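Side-chain contacts in prepilin (Salmonella typhi, PDB 3FHV), which probably serves as the structural subunit of the type IVb pilus and binds the host chloride channel CFTR during typhoid infection: residues Q15-N20 with G71-A76; I104-S109 with E132-E137. One frame throughout, in Å; residues are numbered along the deposited sequence.

In the fold
This pilin fragment illustrates packing at two depths: a helix on a strand at the centre, and a helix on a helix further out. Interaction 1 (Q15-N20 with G71-A76) seats helix 8-25 on strand 72-78; the centre of the contact lies about 4 Å from the centre of the chain. Interaction 2 (I104-S109 with E132-E137) pairs helix 98-111 with the short helix 131-137, its centre about 15 Å from the centre of the chain. The two contact centres are about 18 Å apart, yet their segments touch, Q15 CG lying 3.5 Å from M108 SD. Packing can be followed from strand 72-78 to helix 8-25, to helix 98-111, which also rests on strand 148-154, and out to helix 131-137.

Interaction 1: residues Q15-N20 with G71-A76; sequences QTLATN and GQIVVA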
ATOM      1  N   GLN A  15      -8.221   0.997   4.430  1.00  5.74           N
ATOM      2  CA  GLN A  15      -7.313   0.538   5.468  1.00  8.73           C
ATOM      3  C   GLN A  15      -5.878   0.959   5.178  1.00  8.61           C
ATOM      4  O   GLN A  15      -5.179   1.452   6.073  1.00  8.55           O
ATOM      5  CB  GLN A  15      -7.423  -0.987   5.632  1.00  9.49           C
ATOM      6  CG  GLN A  15      -8.727  -1.418   6.307  1.00 12.39           C
ATOM      7  CD  GLN A  15      -8.942  -2.921   6.287  1.00 15.71           C
ATOM      8  OE1 GLN A  15      -8.016  -3.683   6.053  1.00 18.48           O
ATOM      9  NE2 GLN A  15     -10.175  -3.352   6.542  1.00 18.03           N
ATOM     10  N   THR A  16      -5.447   0.790   3.932  1.00  8.34           N
ATOM     11  CA  THR A  16      -4.090   1.168   3.562  1.00  7.84           C
ATOM     12  C   THR A  16      -3.910   2.685   3.552  1.00  7.81           C
ATOM     13  O   THR A  16      -2.855   3.181   3.945  1.00  7.98           O
ATOM     14  CB  THR A  16      -3.677   0.574   2.180  1.00  6.35           C
ATOM     15  OG1 THR A  16      -4.661   0.889   1.191  1.00  6.57           O
ATOM     16  CG2 THR A  16      -3.531  -0.938   2.268  1.00  6.17           C
ATOM     17  N   LEU A  17      -4.932   3.415   3.099  1.00  7.92           N
ATOM     18  CA  LEU A  17      -4.873   4.874   3.073  1.00  6.31           C
ATOM     19  C   LEU A  17      -4.679   5.362   4.511  1.00  6.38           C
ATOM     20  O   LEU A  17      -3.893   6.274   4.767  1.00  4.98           O
ATOM     21  CB  LEU A  17      -6.166   5.469   2.479  1.00  6.73           C
ATOM     22  CG  LEU A  17      -6.279   7.003   2.443  1.00  5.76           C
ATOM     23  CD1 LEU A  17      -5.137   7.596   1.631  1.00  8.00           C
ATOM     24  CD2 LEU A  17      -7.630   7.411   1.866  1.00  8.26           C
ATOM     25  N   ALA A  18      -5.381   4.734   5.449  1.00  5.11           N
ATOM     26  CA  ALA A  18      -5.253   5.097   6.861  1.00  6.59           C
ATOM     27  C   ALA A  18      -3.828   4.817   7.341  1.00  7.34           C
ATOM     28  O   ALA A  18      -3.209   5.662   7.981  1.00  5.60           O
ATOM     29  CB  ALA A  18      -6.259   4.303   7.707  1.00  7.83           C
ATOM     30  N   THR A  19      -3.312   3.631   7.028  1.00  7.16           N
ATOM     31  CA  THR A  19      -1.959   3.269   7.429  1.00  9.05           C
ATOM     32  C   THR A  19      -0.932   4.253   6.858  1.00  8.18           C
ATOM     33  O   THR A  19      -0.026   4.694   7.572  1.00  7.55           O
ATOM     34  CB  THR A  19      -1.626   1.829   6.979  1.00  9.79           C
ATOM     35  OG1 THR A  19      -2.435   0.910   7.727  1.00 10.76           O
ATOM     36  CG2 THR A  19      -0.141   1.516   7.213  1.00 12.67           C
ATOM     37  N   ASN A  20      -1.085   4.607   5.582  1.00  8.24           N
ATOM     38  CA  ASN A  20      -0.179   5.552   4.942  1.00  9.10           C
ATOM     39  C   ASN A  20      -0.267   6.924   5.597  1.00  9.83           C
ATOM     40  O   ASN A  20       0.742   7.594   5.795  1.00 10.16           O
ATOM     41  CB  ASN A  20      -0.492   5.684   3.451  1.00  8.56           C
ATOM     42  CG  ASN A  20      -0.193   4.414   2.684  1.00  8.21           C
ATOM     43  OD1 ASN A  20       0.692   3.650   3.062  1.00  7.72           O
ATOM     44  ND2 ASN A  20      -0.915   4.193   1.597  1.00  8.70           N
ATOM     45  N   GLY A  71     -18.067   8.788  -5.734  1.00  9.67           N
ATOM     46  CA  GLY A  71     -18.277   9.644  -4.576  1.00  9.48           C
ATOM     47  C   GLY A  71     -16.911  10.124  -4.115  1.00 10.33           C
ATOM     48  O   GLY A  71     -15.925   9.387  -4.205  1.00  9.06           O
ATOM     49  N   GLN A  72     -16.826  11.346  -3.605  1.00 10.32           N
ATOM     50  CA  GLN A  72     -15.528  11.861  -3.183  1.00  9.43           C
ATOM     51  C   GLN A  72     -15.014  11.261  -1.875  1.00  9.56           C
ATOM     52  O   GLN A  72     -15.793  10.937  -0.976  1.00  8.56           O
ATOM     53  CB  GLN A  72     -15.578  13.394  -3.073  1.00 11.23           C
ATOM     54  CG  GLN A  72     -14.221  14.026  -2.776  1.00 12.48           C
ATOM     55  CD  GLN A  72     -14.206  15.538  -2.914  1.00 13.86           C
ATOM     56  OE1 GLN A  72     -15.241  16.194  -2.819  1.00 16.68           O
ATOM     57  NE2 GLN A  72     -13.020  16.100  -3.119  1.00 14.43           N
ATOM     58  N   ILE A  73     -13.696  11.085  -1.798  1.00  8.03           N
ATOM     59  CA  ILE A  73     -13.044  10.575  -0.593  1.00  7.34           C
ATOM     60  C   ILE A  73     -12.196  11.747  -0.103  1.00  8.72           C
ATOM     61  O   ILE A  73     -11.458  12.347  -0.886  1.00  9.23           O
ATOM     62  CB  ILE A  73     -12.082   9.390  -0.889  1.00  7.87           C
ATOM     63  CG1 ILE A  73     -12.856   8.186  -1.437  1.00  6.61           C
ATOM     64  CG2 ILE A  73     -11.343   8.981   0.404  1.00  7.22           C
ATOM     65  CD1 ILE A  73     -11.957   7.066  -1.927  1.00  7.76           C
ATOM     66  N   VAL A  74     -12.317  12.083   1.174  1.00  7.66           N
ATOM     67  CA  VAL A  74     -11.530  13.172   1.735  1.00  9.03           C
ATOM     68  C   VAL A  74     -10.883  12.769   3.061  1.00  7.78           C
ATOM     69  O   VAL A  74     -11.548  12.228   3.950  1.00  7.84           O
ATOM     70  CB  VAL A  74     -12.392  14.434   1.983  1.00 10.05           C
ATOM     71  CG1 VAL A  74     -11.506  15.569   2.500  1.00 11.53           C
ATOM     72  CG2 VAL A  74     -13.105  14.851   0.695  1.00  9.07           C
ATOM     73  N   VAL A  75      -9.578  13.007   3.164  1.00  6.55           N
ATOM     74  CA  VAL A  75      -8.817  12.733   4.377  1.00  8.54           C
ATOM     75  C   VAL A  75      -8.648  14.110   4.992  1.00  9.86           C
ATOM     76  O   VAL A  75      -8.075  15.006   4.370  1.00  9.99           O
ATOM     77  CB  VAL A  75      -7.426  12.144   4.069  1.00  8.97           C
ATOM     78  CG1 VAL A  75      -6.640  11.951   5.371  1.00  9.04           C
ATOM     79  CG2 VAL A  75      -7.584  10.801   3.348  1.00  7.34           C
ATOM     80  N   ALA A  76      -9.152  14.286   6.208  1.00 10.84           N
ATOM     81  CA  ALA A  76      -9.085  15.593   6.844  1.00 11.27           C
ATOM     82  C   ALA A  76      -8.657  15.544   8.304  1.00 12.57           C
ATOM     83  O   ALA A  76      -8.917  14.573   9.015  1.00  9.15           O
ATOM     84  CB  ALA A  76     -10.441  16.292   6.720  1.00 11.44           C
TER
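L17 and V75 pass alongside each other in opposite directions, the leucine descending from the helix and the valine rising from the strand. L17 does all the touching for its helix segment. Its CG lies anti to the backbone N (chi1 177°), and CD2 in turn lies anti to CA, which stretches the side chain out to full length and makes CD2 the leading methyl. That methyl meets V75 CG2 at 3.7 Å, while the branch point L17 CG is 4.1 Å from the same V75 CG2. On the valine, CG1 takes the position anti to the backbone N (chi1 177°) and CG2, beside that N, is the branch presented to the leucine.

I73, two residues earlier on the strand and on the same face, makes a lighter contact: its CG2 stands 4.3 Å from L17 CD2. One leucine methyl therefore bears on two methyls of alternate strand residues, whereas V74 between them turns to the other side. The contact is wholly apolar, with no hydrogen bond across it.

L65 and I91, from the flanking strands, and M52 also pack against L17, and V75 also packs on M39 and L43 of helix 36-45. On another side of helix 8-25, N20 ND2 bonds V54 O of the second subunit. An N-terminal helix packed through its apolar side chains on an antiparallel sheet, here through L17, is the core arrangement of the type IV pilin fold, whose globular domain this fragment represents.

Interaction 2: residues I104-S109 with E132-E137; sequences ISTGMS and EIASSE
A134 presents its single methyl to S105 and T106, neighbours on the facing helix. The van der Waals contacts converge on that one carbon: S105 OG approaches A134 CB to 3.3 Å, and T106 CG2 stands 4.0 Å from the same A134 CB. Small side chains let the backbones come close, with the CA atoms of S105 and A134 6.8 Å apart.

The hydroxyls of S105 and T106 bond within their own helix. The S105 hydroxyl sits between the backbone N and the carbonyl carbon (chi1 64°), from where it bonds C101 O one turn back. T106 OG1 likewise bonds V102 O, and its CG2 is the branch left to meet the alanine. Both polar ends, though buried, are thereby satisfied. S109 OG bonds V129 N and A127 O, in the loop before helix 131-137.

The two helices are also joined covalently: C101, on the helix of S105, forms a disulfide with C138, directly after E137.

V129 of the preceding loop packs on both S105 and A134, and I119 of strand 116-119 touches S105 and E137. I104 and M108 pack against helix 8-25 and strand 148-154, so helix 98-111 lies between these elements and helix 131-137.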
ATOM      1  N   ILE A 104     -18.412  -2.568   4.023  1.00  8.17           N
ATOM      2  CA  ILE A 104     -17.278  -1.730   4.374  1.00  8.32           C
ATOM      3  C   ILE A 104     -17.290  -1.317   5.847  1.00  7.91           C
ATOM      4  O   ILE A 104     -16.260  -1.387   6.527  1.00  5.20           O
ATOM      5  CB  ILE A 104     -17.236  -0.467   3.497  1.00  8.43           C
ATOM      6  CG1 ILE A 104     -17.044  -0.864   2.024  1.00  9.01           C
ATOM      7  CG2 ILE A 104     -16.098   0.445   3.948  1.00  7.67           C
ATOM      8  CD1 ILE A 104     -17.267   0.293   1.049  1.00  9.46           C
ATOM      9  N   SER A 105     -18.445  -0.886   6.345  1.00  6.93           N
ATOM     10  CA  SER A 105     -18.516  -0.465   7.735  1.00  8.33           C
ATOM     11  C   SER A 105     -18.211  -1.631   8.674  1.00  9.01           C
ATOM     12  O   SER A 105     -17.447  -1.474   9.627  1.00  8.33           O
ATOM     13  CB  SER A 105     -19.894   0.144   8.056  1.00  9.01           C
ATOM     14  OG  SER A 105     -20.928  -0.808   7.913  1.00  8.74           O
ATOM     15  N   THR A 106     -18.782  -2.804   8.407  1.00  9.01           N
ATOM     16  CA  THR A 106     -18.512  -3.944   9.274  1.00  8.72           C
ATOM     17  C   THR A 106     -17.071  -4.404   9.119  1.00  7.68           C
ATOM     18  O   THR A 106     -16.426  -4.795  10.092  1.00  7.27           O
ATOM     19  CB  THR A 106     -19.474  -5.123   9.006  1.00  9.89           C
ATOM     20  OG1 THR A 106     -19.385  -5.534   7.634  1.00 11.14           O
ATOM     21  CG2 THR A 106     -20.905  -4.704   9.319  1.00  7.55           C
ATOM     22  N   GLY A 107     -16.558  -4.342   7.896  1.00  7.02           N
ATOM     23  CA  GLY A 107     -15.181  -4.744   7.661  1.00  7.86           C
ATOM     24  C   GLY A 107     -14.183  -3.884   8.422  1.00  7.04           C
ATOM     25  O   GLY A 107     -13.220  -4.400   9.002  1.00  5.82           O
ATOM     26  N   MET A 108     -14.410  -2.572   8.428  1.00  7.47           N
ATOM     27  CA  MET A 108     -13.518  -1.648   9.128  1.00  9.18           C
ATOM     28  C   MET A 108     -13.622  -1.878  10.637  1.00  8.87           C
ATOM     29  O   MET A 108     -12.646  -1.698  11.368  1.00  8.88           O
ATOM     30  CB  MET A 108     -13.869  -0.190   8.790  1.00  9.04           C
ATOM     31  CG  MET A 108     -13.631   0.214   7.322  1.00  9.64           C
ATOM     32  SD  MET A 108     -11.907   0.097   6.740  1.00 11.25           S
ATOM     33  CE  MET A 108     -11.179   1.474   7.611  1.00  8.64           C
ATOM     34  N   SER A 109     -14.805  -2.271  11.099  1.00  9.43           N
ATOM     35  CA  SER A 109     -15.004  -2.551  12.520  1.00  9.21           C
ATOM     36  C   SER A 109     -14.168  -3.771  12.917  1.00 10.75           C
ATOM     37  O   SER A 109     -13.435  -3.739  13.905  1.00 10.33           O
ATOM     38  CB  SER A 109     -16.476  -2.848  12.817  1.00  9.67           C
ATOM     39  OG  SER A 109     -16.647  -3.217  14.181  1.00  7.49           O
ATOM     40  N   GLU A 132     -25.876  -6.190  11.736  1.00  9.82           N
ATOM     41  CA  GLU A 132     -27.229  -5.789  12.100  1.00 12.72           C
ATOM     42  C   GLU A 132     -27.340  -4.272  12.189  1.00 12.09           C
ATOM     43  O   GLU A 132     -28.326  -3.694  11.743  1.00 12.34           O
ATOM     44  CB  GLU A 132     -27.646  -6.409  13.437  1.00 14.17           C
ATOM     45  CG  GLU A 132     -27.866  -7.915  13.413  1.00 17.25           C
ATOM     46  CD  GLU A 132     -26.589  -8.696  13.201  1.00 19.29           C
ATOM     47  OE1 GLU A 132     -25.508  -8.164  13.530  1.00 17.92           O
ATOM     48  OE2 GLU A 132     -26.665  -9.849  12.721  1.00 21.16           O
ATOM     49  N   ILE A 133     -26.333  -3.622  12.762  1.00  9.73           N
ATOM     50  CA  ILE A 133     -26.373  -2.166  12.877  1.00 10.46           C
ATOM     51  C   ILE A 133     -26.256  -1.516  11.500  1.00 10.48           C
ATOM     52  O   ILE A 133     -27.047  -0.638  11.142  1.00  9.77           O
ATOM     53  CB  ILE A 133     -25.230  -1.637  13.789  1.00 10.14           C
ATOM     54  CG1 ILE A 133     -25.535  -1.964  15.255  1.00  9.37           C
ATOM     55  CG2 ILE A 133     -25.055  -0.132  13.597  1.00  8.83           C
ATOM     56  CD1 ILE A 133     -24.383  -1.640  16.213  1.00  5.95           C
ATOM     57  N   ALA A 134     -25.264  -1.953  10.728  1.00 11.71           N
ATOM     58  CA  ALA A 134     -25.035  -1.403   9.400  1.00 11.72           C
ATOM     59  C   ALA A 134     -26.252  -1.538   8.489  1.00 11.24           C
ATOM     60  O   ALA A 134     -26.655  -0.567   7.842  1.00  9.33           O
ATOM     61  CB  ALA A 134     -23.822  -2.067   8.762  1.00 10.50           C
ATOM     62  N   SER A 135     -26.837  -2.735   8.441  1.00 13.81           N
ATOM     63  CA  SER A 135     -28.009  -2.979   7.596  1.00 14.34           C
ATOM     64  C   SER A 135     -29.096  -1.941   7.839  1.00 13.55           C
ATOM     65  O   SER A 135     -29.785  -1.501   6.915  1.00 13.14           O
ATOM     66  CB  SER A 135     -28.593  -4.370   7.871  1.00 16.12           C
ATOM     67  OG  SER A 135     -27.668  -5.389   7.543  1.00 25.13           O
ATOM     68  N   SER A 136     -29.250  -1.547   9.092  1.00 11.76           N
ATOM     69  CA  SER A 136     -30.276  -0.585   9.441  1.00 12.23           C
ATOM     70  C   SER A 136     -29.855   0.852   9.149  1.00 12.13           C
ATOM     71  O   SER A 136     -30.610   1.613   8.537  1.00 11.09           O
ATOM     72  CB  SER A 136     -30.646  -0.758  10.919  1.00 11.91           C
ATOM     73  OG  SER A 136     -31.618   0.187  11.339  1.00 15.13           O
ATOM     74  N   GLU A 137     -28.648   1.224   9.566  1.00  9.81           N
ATOM     75  CA  GLU A 137     -28.167   2.585   9.358  1.00  8.71           C
ATOM     76  C   GLU A 137     -27.787   2.946   7.925  1.00  7.32           C
ATOM     77  O   GLU A 137     -27.845   4.109   7.551  1.00  9.37           O
ATOM     78  CB  GLU A 137     -26.991   2.873  10.285  1.00  7.22           C
ATOM     79  CG  GLU A 137     -27.338   2.738  11.754  1.00  7.80           C
ATOM     80  CD  GLU A 137     -26.161   3.051  12.640  1.00  7.90           C
ATOM     81  OE1 GLU A 137     -25.029   3.055  12.111  1.00 10.21           O
ATOM     82  OE2 GLU A 137     -26.356   3.276  13.851  1.00  7.00           O
TER